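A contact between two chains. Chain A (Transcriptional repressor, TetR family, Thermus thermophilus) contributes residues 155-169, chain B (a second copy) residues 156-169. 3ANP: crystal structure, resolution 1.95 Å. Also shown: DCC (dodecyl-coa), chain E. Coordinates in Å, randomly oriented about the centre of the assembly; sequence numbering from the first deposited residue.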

# COMPACT_ATOMS: atom_id res chain seq x y z
N GLY A 155 -3.37 -13.88 -1.37
CA GLY A 155 -2.95 -13.61 -0.00
C GLY A 155 -2.09 -12.35 0.02
O GLY A 155 -2.25 -11.50 0.89
N ARG A 156 -1.18 -12.23 -0.95
CA ARG A 156 -0.31 -11.06 -1.05
C ARG A 156 -1.13 -9.78 -1.20
O ARG A 156 -0.84 -8.77 -0.58
N THR A 157 -2.15 -9.84 -2.04
CA THR A 157 -3.02 -8.70 -2.28
C THR A 157 -3.73 -8.23 -1.02
O THR A 157 -3.78 -7.03 -0.73
N LEU A 158 -4.28 -9.17 -0.26
CA LEU A 158 -4.98 -8.80 0.94
C LEU A 158 -4.00 -8.24 1.96
O LEU A 158 -4.31 -7.26 2.64
N ALA A 159 -2.80 -8.83 2.05
CA ALA A 159 -1.79 -8.30 2.98
C ALA A 159 -1.33 -6.90 2.56
O ALA A 159 -1.04 -6.06 3.40
N ASP A 160 -1.27 -6.65 1.25
CA ASP A 160 -0.85 -5.32 0.79
C ASP A 160 -1.87 -4.28 1.24
O ASP A 160 -1.50 -3.16 1.63
N LEU A 161 -3.15 -4.63 1.16
CA LEU A 161 -4.22 -3.73 1.59
C LEU A 161 -4.13 -3.47 3.08
O LEU A 161 -4.34 -2.34 3.51
N TYR A 162 -3.86 -4.51 3.86
CA TYR A 162 -3.72 -4.34 5.32
C TYR A 162 -2.60 -3.32 5.55
O TYR A 162 -2.74 -2.38 6.34
N PHE A 163 -1.49 -3.52 4.85
CA PHE A 163 -0.34 -2.63 4.98
C PHE A 163 -0.67 -1.16 4.71
O PHE A 163 -0.37 -0.30 5.53
N LEU A 164 -1.28 -0.87 3.56
CA LEU A 164 -1.59 0.53 3.23
C LEU A 164 -2.61 1.12 4.21
O LEU A 164 -2.48 2.27 4.61
N SER A 165 -3.61 0.33 4.59
CA SER A 165 -4.62 0.83 5.54
C SER A 165 -4.01 1.12 6.91
O SER A 165 -4.32 2.14 7.53
N ALA A 166 -3.15 0.22 7.38
CA ALA A 166 -2.52 0.35 8.69
C ALA A 166 -1.55 1.53 8.73
O ALA A 166 -1.49 2.29 9.70
N LEU A 167 -0.78 1.67 7.66
CA LEU A 167 0.18 2.75 7.55
C LEU A 167 -0.53 4.11 7.53
O LEU A 167 -0.15 5.02 8.26
N ARG A 168 -1.56 4.24 6.70
CA ARG A 168 -2.28 5.51 6.62
C ARG A 168 -3.01 5.79 7.92
O ARG A 168 -3.08 6.94 8.36
N TRP A 169 -3.53 4.74 8.54
CA TRP A 169 -4.23 4.90 9.81
C TRP A 169 -3.27 5.46 10.86
O TRP A 169 -3.57 6.46 11.52
N ARG B 156 -11.84 4.18 -4.25
CA ARG B 156 -10.57 4.52 -3.63
C ARG B 156 -9.80 3.25 -3.26
O ARG B 156 -8.57 3.25 -3.32
N THR B 157 -10.50 2.18 -2.89
CA THR B 157 -9.79 0.94 -2.58
C THR B 157 -9.16 0.35 -3.86
O THR B 157 -8.07 -0.23 -3.81
N LEU B 158 -9.84 0.48 -5.00
CA LEU B 158 -9.25 -0.05 -6.24
C LEU B 158 -8.05 0.80 -6.65
O LEU B 158 -7.07 0.30 -7.20
N ALA B 159 -8.14 2.10 -6.38
CA ALA B 159 -7.06 3.04 -6.67
C ALA B 159 -5.88 2.69 -5.76
O ALA B 159 -4.71 2.77 -6.15
N ASP B 160 -6.19 2.29 -4.53
CA ASP B 160 -5.13 1.92 -3.58
C ASP B 160 -4.34 0.71 -4.11
O ASP B 160 -3.11 0.66 -3.98
N LEU B 161 -5.06 -0.26 -4.69
CA LEU B 161 -4.42 -1.44 -5.25
C LEU B 161 -3.55 -1.04 -6.43
O LEU B 161 -2.46 -1.59 -6.63
N TYR B 162 -4.01 -0.08 -7.23
CA TYR B 162 -3.19 0.37 -8.36
C TYR B 162 -1.90 0.98 -7.78
O TYR B 162 -0.79 0.72 -8.25
N PHE B 163 -2.06 1.82 -6.76
CA PHE B 163 -0.91 2.46 -6.12
C PHE B 163 0.10 1.45 -5.61
O PHE B 163 1.30 1.57 -5.88
N LEU B 164 -0.38 0.48 -4.86
CA LEU B 164 0.48 -0.56 -4.31
C LEU B 164 1.20 -1.30 -5.45
O LEU B 164 2.43 -1.46 -5.43
N SER B 165 0.45 -1.73 -6.44
CA SER B 165 1.04 -2.45 -7.56
C SER B 165 2.06 -1.62 -8.33
O SER B 165 3.16 -2.09 -8.61
N ALA B 166 1.68 -0.39 -8.68
CA ALA B 166 2.57 0.50 -9.42
C ALA B 166 3.84 0.84 -8.65
O ALA B 166 4.94 0.82 -9.20
N LEU B 167 3.69 1.17 -7.37
CA LEU B 167 4.88 1.48 -6.56
C LEU B 167 5.82 0.27 -6.51
O LEU B 167 7.04 0.41 -6.67
N ARG B 168 5.28 -0.92 -6.27
CA ARG B 168 6.13 -2.11 -6.21
C ARG B 168 6.83 -2.33 -7.55
O ARG B 168 8.03 -2.57 -7.60
N TRP B 169 6.05 -2.24 -8.61
CA TRP B 169 6.56 -2.44 -9.96
C TRP B 169 7.69 -1.44 -10.28
O TRP B 169 8.78 -1.83 -10.70

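How do two copies of the same helix meet at the start of the chain B stretch? The helices cross steeply, at 102°, with their axes 10.3 Å apart at closest approach, so contact is concentrated around the crossing. B:Arg156, an m rotamer with CB sideways, makes no contact with the chain A stretch. B:Thr157, also m, lies sideways too, but its methyl reaches the crossing: B:Thr157 CG2 is 4.2 Å from A:Leu161 CD1. Its hydroxyl is satisfied elsewhere in the structure. B:Leu158 and B:Ala159 take no part.

What does B:Asp160 find across the interface? Its CB points toward chain A, and chi1 is m. A:Leu164 (t, p) packs against its aliphatic carbon, with A:Leu164 CD2 3.6 Å from B:Asp160 CB, while the carboxylate forms a salt bridge with A:Arg168. The A:Arg168 NH1 to B:Asp160 OD1 distance is short, 2.8 Å, but the angle of 129° makes this a weak hydrogen bond.

Which side chains fill the middle? B:Leu161 starts sideways, yet its m, t conformation brings its end inward, and A:Leu161, also m, t, does the same. The result is a close pairing of like residues, B:Leu161 CD2 to A:Leu161 CD2 at 3.5 Å, with A:Thr157 CG2 3.9 Å from B:Leu161 CD2. B:Phe163 (t) points toward chain A, and its CE2 lies 4.3 Å from A:Leu164 CD1. B:Leu164 (m, t) is a knob in a hole made by A:Asp160, A:Leu161, A:Phe163 and A:Leu164: B:Leu164 CD1 is 3.6 Å from the backbone A:Asp160 O and 4.0 Å from A:Leu164 CD2, whereas B:Leu164 CD2 meets the edge of the A:Phe163 ring, 4.3 Å from A:Phe163 CD2.

How does the bound dodecyl-CoA join the contact near the end of the stretch? B:Leu167 points toward chain A but reaches the ligand instead, B:Leu167 CD2 lying 3.7 Å from DCC CP2. B:Arg168 (t, t, m) bridges protein and ligand. Two nitrogens grip the A:Asp160 carboxylate in a salt bridge, B:Arg168 NH2 to A:Asp160 OD1 and B:Arg168 NH1 to A:Asp160 OD2, each 2.9 Å and well aligned. B:Arg168 NE donates to DCC OP1 at 2.9 Å, and B:Arg168 NH2 also donates to DCC OA1 at 3.0 Å. A:Arg156 CD covers one guanidinium face, 3.7 Å from B:Arg168 NH1, while A:Arg156 NH1 holds the ligand phosphate through DCC O12 at 2.8 Å. The ligand also lies over one face of the A:Phe163 ring and, with its contacts to B:Leu167 and B:Arg168, touches both helices.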

# COMPACT_ATOMS: atom_id res chain seq x y z
CB ARG A 156 0.64 -11.16 -2.25
CG ARG A 156 1.53 -9.91 -2.44
CD ARG A 156 2.58 -10.05 -3.56
NE ARG A 156 3.63 -11.00 -3.19
CZ ARG A 156 4.68 -11.29 -3.94
NH1 ARG A 156 4.85 -10.70 -5.12
NH2 ARG A 156 5.58 -12.18 -3.52
CB THR A 157 -4.07 -9.02 -3.38
OG1 THR A 157 -3.40 -9.27 -4.63
CG2 THR A 157 -5.04 -7.85 -3.56
CB LEU A 158 -5.75 -9.99 1.52
CG LEU A 158 -6.75 -9.62 2.62
CD1 LEU A 158 -7.64 -8.46 2.15
CD2 LEU A 158 -7.59 -10.84 2.98
CB ALA A 159 -0.59 -9.24 3.05
CB ASP A 160 -0.71 -5.29 -0.74
CG ASP A 160 0.56 -5.98 -1.24
OD1 ASP A 160 1.57 -6.02 -0.50
OD2 ASP A 160 0.54 -6.46 -2.38
CB LEU A 161 -5.61 -4.31 1.29
CG LEU A 161 -6.13 -4.10 -0.13
CD1 LEU A 161 -7.58 -4.58 -0.20
CD2 LEU A 161 -6.07 -2.62 -0.48
CB TYR A 162 -3.32 -5.65 6.03
CG TYR A 162 -2.62 -5.38 7.35
CD1 TYR A 162 -3.32 -4.88 8.45
CD2 TYR A 162 -1.23 -5.49 7.46
CE1 TYR A 162 -2.65 -4.50 9.64
CE2 TYR A 162 -0.56 -5.11 8.63
CZ TYR A 162 -1.27 -4.61 9.71
OH TYR A 162 -0.59 -4.19 10.83
CB PHE A 163 0.79 -3.07 4.04
CG PHE A 163 1.90 -2.06 3.94
CD1 PHE A 163 2.82 -1.89 4.96
CD2 PHE A 163 1.98 -1.23 2.83
CE1 PHE A 163 3.80 -0.90 4.88
CE2 PHE A 163 2.96 -0.25 2.75
CZ PHE A 163 3.86 -0.08 3.77
CB LEU A 164 -2.11 0.66 1.80
CG LEU A 164 -2.27 2.09 1.26
CD1 LEU A 164 -0.93 2.84 1.29
CD2 LEU A 164 -2.78 2.02 -0.17
CB SER A 165 -5.76 -0.19 5.71
OG SER A 165 -6.57 -0.25 4.54
CB ALA A 166 -1.79 -0.94 9.05
CB LEU A 167 1.02 2.57 6.28
CG LEU A 167 1.97 3.72 5.91
CD1 LEU A 167 2.74 4.16 7.14
CD2 LEU A 167 2.93 3.24 4.81
CB ARG A 168 -3.24 5.50 5.43
CG ARG A 168 -2.47 5.55 4.10
CD ARG A 168 -3.34 5.22 2.90
NE ARG A 168 -4.26 6.30 2.56
CZ ARG A 168 -5.08 6.28 1.51
NH1 ARG A 168 -5.10 5.22 0.70
NH2 ARG A 168 -5.89 7.31 1.28
CB TRP A 169 -4.76 3.56 10.30
CG TRP A 169 -5.39 3.64 11.68
CD1 TRP A 169 -6.68 4.01 11.97
CD2 TRP A 169 -4.75 3.39 12.93
NE1 TRP A 169 -6.88 4.00 13.34
CE2 TRP A 169 -5.72 3.63 13.95
CE3 TRP A 169 -3.46 2.99 13.30
CZ2 TRP A 169 -5.42 3.48 15.32
CZ3 TRP A 169 -3.17 2.85 14.67
CH2 TRP A 169 -4.15 3.10 15.66
CB ARG B 156 -10.81 5.42 -2.41
CG ARG B 156 -11.12 6.85 -2.83
CD ARG B 156 -11.49 7.78 -1.69
NE ARG B 156 -11.84 9.09 -2.21
CZ ARG B 156 -12.22 10.13 -1.47
NH1 ARG B 156 -12.31 10.01 -0.15
NH2 ARG B 156 -12.52 11.29 -2.05
CB THR B 157 -10.72 -0.11 -1.93
OG1 THR B 157 -11.20 0.40 -0.67
CG2 THR B 157 -9.96 -1.41 -1.68
CB LEU B 158 -10.28 -0.07 -7.38
CG LEU B 158 -9.76 -0.80 -8.62
CD1 LEU B 158 -9.28 -2.20 -8.22
CD2 LEU B 158 -10.85 -0.88 -9.68
CB ALA B 159 -7.53 4.48 -6.42
CB ASP B 160 -5.71 1.57 -2.21
CG ASP B 160 -6.16 2.79 -1.43
OD1 ASP B 160 -5.74 3.92 -1.75
OD2 ASP B 160 -6.94 2.61 -0.47
CB LEU B 161 -5.49 -2.48 -5.69
CG LEU B 161 -6.20 -3.18 -4.52
CD1 LEU B 161 -7.24 -4.16 -5.04
CD2 LEU B 161 -5.19 -3.91 -3.64
CB TYR B 162 -3.91 1.45 -9.17
CG TYR B 162 -2.95 2.28 -9.99
CD1 TYR B 162 -2.28 1.73 -11.08
CD2 TYR B 162 -2.64 3.59 -9.61
CE1 TYR B 162 -1.31 2.47 -11.78
CE2 TYR B 162 -1.67 4.33 -10.29
CZ TYR B 162 -1.01 3.76 -11.37
OH TYR B 162 -0.00 4.46 -12.00
CB PHE B 163 -1.37 3.33 -4.96
CG PHE B 163 -0.24 3.92 -4.18
CD1 PHE B 163 0.45 5.03 -4.67
CD2 PHE B 163 0.15 3.37 -2.96
CE1 PHE B 163 1.51 5.60 -3.94
CE2 PHE B 163 1.21 3.93 -2.22
CZ PHE B 163 1.89 5.04 -2.71
CB LEU B 164 -0.37 -1.53 -3.46
CG LEU B 164 -0.82 -0.93 -2.11
CD1 LEU B 164 -2.06 -1.65 -1.54
CD2 LEU B 164 0.35 -1.02 -1.13
CB SER B 165 -0.06 -2.93 -8.51
OG SER B 165 -0.85 -3.93 -7.87
CB ALA B 166 1.82 1.79 -9.77
CB LEU B 167 4.46 1.90 -5.15
CG LEU B 167 5.57 2.39 -4.20
CD1 LEU B 167 4.95 3.03 -2.97
CD2 LEU B 167 6.44 1.23 -3.79
CB ARG B 168 5.31 -3.35 -5.89
CG ARG B 168 6.10 -4.66 -6.05
CD ARG B 168 5.28 -5.86 -5.57
NE ARG B 168 5.09 -5.84 -4.13
CZ ARG B 168 3.94 -6.11 -3.51
NH1 ARG B 168 2.85 -6.42 -4.21
NH2 ARG B 168 3.89 -6.11 -2.18
CB TRP B 169 5.41 -2.28 -10.96
CG TRP B 169 5.80 -2.61 -12.37
CD1 TRP B 169 5.76 -3.84 -12.97
CD2 TRP B 169 6.38 -1.71 -13.32
NE1 TRP B 169 6.30 -3.77 -14.24
CE2 TRP B 169 6.69 -2.47 -14.48
CE3 TRP B 169 6.68 -0.35 -13.31
CZ2 TRP B 169 7.28 -1.91 -15.61
CZ3 TRP B 169 7.27 0.22 -14.45
CH2 TRP B 169 7.57 -0.56 -15.58
C2 DCC E . 12.06 -18.59 -8.08
C4 DCC E . 9.81 -18.18 -7.70
C5 DCC E . 9.88 -18.90 -6.52
C6 DCC E . 11.10 -19.47 -6.16
C8 DCC E . 7.88 -18.17 -6.76
C10 DCC E . 2.62 -7.63 10.66
C11 DCC E . 2.98 -7.05 12.03
C12 DCC E . 2.50 -7.96 13.15
N9 DCC E . 8.56 -17.74 -7.82
N7 DCC E . 8.67 -18.88 -5.97
N3 DCC E . 10.91 -18.04 -8.45
N1 DCC E . 12.16 -19.29 -6.96
N6 DCC E . 11.21 -20.17 -5.04
C1' DCC E . 8.02 -16.93 -8.94
C2' DCC E . 6.73 -16.23 -8.54
O2' DCC E . 5.66 -17.18 -8.50
C3' DCC E . 6.58 -15.35 -9.78
O3' DCC E . 6.07 -16.11 -10.87
C4' DCC E . 8.03 -14.95 -10.07
O4' DCC E . 8.85 -15.80 -9.23
C5' DCC E . 8.23 -13.48 -9.69
O5' DCC E . 7.84 -13.26 -8.33
P1 DCC E . 7.53 -11.78 -7.79
O11 DCC E . 6.68 -11.06 -8.77
O12 DCC E . 7.07 -11.88 -6.39
O6 DCC E . 8.98 -11.07 -7.80
P2 DCC E . 9.97 -11.18 -6.54
O21 DCC E . 11.24 -11.03 -7.30
O22 DCC E . 9.46 -12.44 -5.98
O7 DCC E . 9.46 -9.80 -5.89
CPA DCC E . 8.42 -9.77 -4.91
CPB DCC E . 8.84 -8.88 -3.74
CP8 DCC E . 9.44 -7.58 -4.27
CP7 DCC E . 9.88 -9.63 -2.89
CP9 DCC E . 7.62 -8.57 -2.87
OP3 DCC E . 8.45 -6.82 -4.97
CP6 DCC E . 10.02 -6.75 -3.12
OP2 DCC E . 11.16 -6.95 -2.73
NP2 DCC E . 9.20 -5.84 -2.60
CP5 DCC E . 9.62 -4.97 -1.49
CP4 DCC E . 8.40 -4.56 -0.66
CP3 DCC E . 7.39 -3.79 -1.50
OP1 DCC E . 7.01 -4.23 -2.59
NP1 DCC E . 6.96 -2.65 -0.98
CP2 DCC E . 5.99 -1.79 -1.68
CP1 DCC E . 4.60 -2.43 -1.64
S DCC E . 3.86 -2.43 0.04
P3 DCC E . 4.96 -15.45 -11.83
O31 DCC E . 3.58 -15.88 -11.48
O32 DCC E . 5.15 -13.85 -11.72
O33 DCC E . 5.38 -15.86 -13.33
CA1 DCC E . 4.32 -4.00 0.66
CA2 DCC E . 3.58 -4.55 1.89
OA1 DCC E . 5.22 -4.64 0.13
CA3 DCC E . 3.80 -6.06 2.02
CA4 DCC E . 3.01 -6.65 3.18
CA5 DCC E . 3.42 -6.07 4.54
CA6 DCC E . 2.76 -6.86 5.67
CA7 DCC E . 3.22 -6.36 7.04
CA8 DCC E . 2.67 -7.24 8.16
CA9 DCC E . 3.07 -6.69 9.53